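Local coordinates for protein cryptochrome DASH (Arabidopsis thaliana, PDB 2J4D) that repairs cyclobutane pyrimidine dimers in single-stranded DNA as a FAD- and folate-binding photolyase, and may also act as a blue-light photoreceptor, at residues D458-Y463 with L474-R479. Residues are numbered along the deposited sequence; the frame is centred on the assembly and turned at random.
Sequences DPEGEY and LPKEKR
A type I beta turn from D458 to G461 links helix 450-457 to helix 462-467 in the FAD-binding region of this class-1 photolyase relative, and the loop that follows the second helix folds back against this turn. R479 makes the central grip. Its side chain, bent at chi2 and chi3, brings the guanidinium side-on to the turn, so that R479 NE and NH2 both donate to E460 O, each at 3.2 Å. The NE bond lies in the carbonyl plane on a lone pair, whereas NH2 approaches from above that plane; both bonds are clearly bent. NH1 adds a weak bond to L474 O, tying the arginine to its own loop as well. Five donor hydrogens suit arginine to such bridging of carbonyls. E462 runs alongside it, carboxylate turned 82° from the guanidinium, and E462 OE2 forms a long salt bridge with R479 NH2. K476 obliquely crosses E460: K476 CD passes 3.4 Å from E460 O, and its NZ forms a salt bridge with E460 OE2. The positive phi of G461 (66°), at the N-cap position, is one that glycine adopts readily; having no side chain, G461 brings its CA to 4.1 Å from R479 CB. P459 fits the turn's first corner, where its ring holds phi negative. D458, the first residue of the turn, also ties it to the helix start: D458 OD1 accepts from Y463 N at 2.8 Å, from above the carboxylate plane.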
ATOM      1  N   ASP A 458      -2.149  12.747  22.171  1.00 31.99           N
ATOM      2  CA  ASP A 458      -3.238  12.036  22.852  1.00 31.65           C
ATOM      3  C   ASP A 458      -3.345  12.583  24.276  1.00 34.03           C
ATOM      4  O   ASP A 458      -3.325  11.828  25.251  1.00 32.49           O
ATOM      5  CB  ASP A 458      -2.965  10.529  22.882  1.00 30.18           C
ATOM      6  CG  ASP A 458      -4.162   9.730  23.373  1.00 30.17           C
ATOM      7  OD1 ASP A 458      -5.308  10.107  23.047  1.00 30.64           O
ATOM      8  OD2 ASP A 458      -3.961   8.717  24.070  1.00 30.15           O
ATOM      9  N   PRO A 459      -3.475  13.914  24.406  1.00 35.29           N
ATOM     10  CA  PRO A 459      -3.579  14.609  25.696  1.00 36.39           C
ATOM     11  C   PRO A 459      -4.646  14.073  26.645  1.00 36.42           C
ATOM     12  O   PRO A 459      -4.410  13.975  27.848  1.00 38.93           O
ATOM     13  CB  PRO A 459      -3.830  16.059  25.285  1.00 35.17           C
ATOM     14  CG  PRO A 459      -4.579  15.921  24.002  1.00 34.22           C
ATOM     15  CD  PRO A 459      -3.791  14.834  23.299  1.00 35.05           C
ATOM     16  N   GLU A 460      -5.810  13.728  26.109  1.00 36.74           N
ATOM     17  CA  GLU A 460      -6.900  13.206  26.927  1.00 38.15           C
ATOM     18  C   GLU A 460      -6.823  11.687  27.108  1.00 38.17           C
ATOM     19  O   GLU A 460      -7.657  11.089  27.800  1.00 36.77           O
ATOM     20  CB  GLU A 460      -8.248  13.573  26.302  1.00 43.69           C
ATOM     21  CG  GLU A 460      -8.424  15.052  25.993  1.00 51.40           C
ATOM     22  CD  GLU A 460      -8.150  15.933  27.194  1.00 56.38           C
ATOM     23  OE1 GLU A 460      -7.057  16.537  27.259  1.00 60.81           O
ATOM     24  OE2 GLU A 460      -9.027  16.014  28.078  1.00 59.81           O
ATOM     25  N   GLY A 461      -5.824  11.066  26.490  1.00 35.50           N
ATOM     26  CA  GLY A 461      -5.677   9.624  26.594  1.00 33.97           C
ATOM     27  C   GLY A 461      -6.831   8.923  25.909  1.00 31.13           C
ATOM     28  O   GLY A 461      -7.094   7.744  26.143  1.00 32.33           O
ATOM     29  N   GLU A 462      -7.524   9.660  25.053  1.00 30.06           N
ATOM     30  CA  GLU A 462      -8.664   9.128  24.322  1.00 31.92           C
ATOM     31  C   GLU A 462      -8.256   7.929  23.455  1.00 30.27           C
ATOM     32  O   GLU A 462      -8.971   6.927  23.384  1.00 28.51           O
ATOM     33  CB  GLU A 462      -9.249  10.224  23.431  1.00 38.65           C
ATOM     34  CG  GLU A 462     -10.740  10.132  23.219  1.00 50.12           C
ATOM     35  CD  GLU A 462     -11.509  10.432  24.490  1.00 55.99           C
ATOM     36  OE1 GLU A 462     -11.301  11.524  25.062  1.00 62.09           O
ATOM     37  OE2 GLU A 462     -12.320   9.584  24.919  1.00 58.44           O
ATOM     38  N   TYR A 463      -7.102   8.035  22.798  1.00 26.78           N
ATOM     39  CA  TYR A 463      -6.629   6.958  21.929  1.00 26.15           C
ATOM     40  C   TYR A 463      -6.246   5.692  22.692  1.00 23.24           C
ATOM     41  O   TYR A 463      -6.740   4.610  22.384  1.00 24.10           O
ATOM     42  CB  TYR A 463      -5.431   7.426  21.087  1.00 23.89           C
ATOM     43  CG  TYR A 463      -4.807   6.317  20.255  1.00 25.65           C
ATOM     44  CD1 TYR A 463      -5.443   5.827  19.112  1.00 25.28           C
ATOM     45  CD2 TYR A 463      -3.606   5.727  20.642  1.00 27.47           C
ATOM     46  CE1 TYR A 463      -4.896   4.771  18.377  1.00 25.56           C
ATOM     47  CE2 TYR A 463      -3.050   4.669  19.913  1.00 26.06           C
ATOM     48  CZ  TYR A 463      -3.702   4.199  18.787  1.00 22.92           C
ATOM     49  OH  TYR A 463      -3.163   3.148  18.082  1.00 22.54           O
ATOM     50  N   LEU A 474      -9.928   5.673  34.193  1.00 51.01           N
ATOM     51  CA  LEU A 474      -8.942   6.599  34.729  1.00 50.28           C
ATOM     52  C   LEU A 474      -9.024   7.991  34.123  1.00 50.51           C
ATOM     53  O   LEU A 474      -9.447   8.166  32.978  1.00 50.18           O
ATOM     54  CB  LEU A 474      -7.539   6.059  34.489  1.00 49.04           C
ATOM     55  CG  LEU A 474      -7.283   4.601  34.848  1.00 47.19           C
ATOM     56  CD1 LEU A 474      -5.882   4.224  34.411  1.00 43.06           C
ATOM     57  CD2 LEU A 474      -7.461   4.400  36.339  1.00 48.19           C
ATOM     58  N   PRO A 475      -8.618   9.008  34.895  1.00 50.88           N
ATOM     59  CA  PRO A 475      -8.640  10.386  34.405  1.00 51.41           C
ATOM     60  C   PRO A 475      -7.386  10.482  33.549  1.00 52.94           C
ATOM     61  O   PRO A 475      -6.544   9.583  33.611  1.00 50.89           O
ATOM     62  CB  PRO A 475      -8.508  11.194  35.687  1.00 52.28           C
ATOM     63  CG  PRO A 475      -7.560  10.337  36.496  1.00 51.32           C
ATOM     64  CD  PRO A 475      -8.134   8.948  36.287  1.00 50.74           C
ATOM     65  N   LYS A 476      -7.235  11.538  32.755  1.00 55.09           N
ATOM     66  CA  LYS A 476      -6.013  11.652  31.971  1.00 58.27           C
ATOM     67  C   LYS A 476      -4.930  11.617  33.033  1.00 59.84           C
ATOM     68  O   LYS A 476      -5.225  11.483  34.217  1.00 61.86           O
ATOM     69  CB  LYS A 476      -5.921  12.985  31.237  1.00 60.81           C
ATOM     70  CG  LYS A 476      -7.176  13.814  31.260  1.00 64.88           C
ATOM     71  CD  LYS A 476      -8.280  13.110  30.513  1.00 67.84           C
ATOM     72  CE  LYS A 476      -9.303  14.104  30.024  1.00 69.57           C
ATOM     73  NZ  LYS A 476     -10.123  13.516  28.934  1.00 72.06           N
ATOM     74  N   GLU A 477      -3.681  11.762  32.626  1.00 60.55           N
ATOM     75  CA  GLU A 477      -2.591  11.737  33.586  1.00 61.31           C
ATOM     76  C   GLU A 477      -2.367  10.282  33.971  1.00 59.61           C
ATOM     77  O   GLU A 477      -1.256   9.769  33.849  1.00 60.78           O
ATOM     78  CB  GLU A 477      -2.933  12.571  34.833  1.00 65.93           C
ATOM     79  CG  GLU A 477      -3.583  13.946  34.577  1.00 73.42           C
ATOM     80  CD  GLU A 477      -3.422  14.455  33.148  1.00 78.54           C
ATOM     81  OE1 GLU A 477      -2.337  14.269  32.555  1.00 80.29           O
ATOM     82  OE2 GLU A 477      -4.384  15.060  32.623  1.00 82.19           O
ATOM     83  N   LYS A 478      -3.415   9.609  34.433  1.00 56.14           N
ATOM     84  CA  LYS A 478      -3.271   8.206  34.788  1.00 54.05           C
ATOM     85  C   LYS A 478      -3.345   7.368  33.526  1.00 50.62           C
ATOM     86  O   LYS A 478      -2.716   6.318  33.433  1.00 49.15           O
ATOM     87  CB  LYS A 478      -4.356   7.765  35.776  1.00 57.66           C
ATOM     88  CG  LYS A 478      -4.086   8.205  37.211  1.00 61.72           C
ATOM     89  CD  LYS A 478      -2.666   7.828  37.660  1.00 64.77           C
ATOM     90  CE  LYS A 478      -2.610   6.505  38.419  1.00 67.20           C
ATOM     91  NZ  LYS A 478      -1.205   6.126  38.786  1.00 67.02           N
ATOM     92  N   ARG A 479      -4.104   7.846  32.548  1.00 46.88           N
ATOM     93  CA  ARG A 479      -4.247   7.131  31.291  1.00 45.78           C
ATOM     94  C   ARG A 479      -2.879   6.843  30.686  1.00 44.83           C
ATOM     95  O   ARG A 479      -2.661   5.772  30.132  1.00 44.73           O
ATOM     96  CB  ARG A 479      -5.087   7.949  30.312  1.00 43.50           C
ATOM     97  CG  ARG A 479      -6.367   8.480  30.931  1.00 46.19           C
ATOM     98  CD  ARG A 479      -7.612   7.730  30.497  1.00 41.94           C
ATOM     99  NE  ARG A 479      -8.263   8.411  29.388  1.00 40.77           N
ATOM    100  CZ  ARG A 479      -9.563   8.346  29.125  1.00 37.81           C
ATOM    101  NH1 ARG A 479     -10.364   7.629  29.899  1.00 40.08           N
ATOM    102  NH2 ARG A 479     -10.063   9.001  28.084  1.00 38.28           N
TER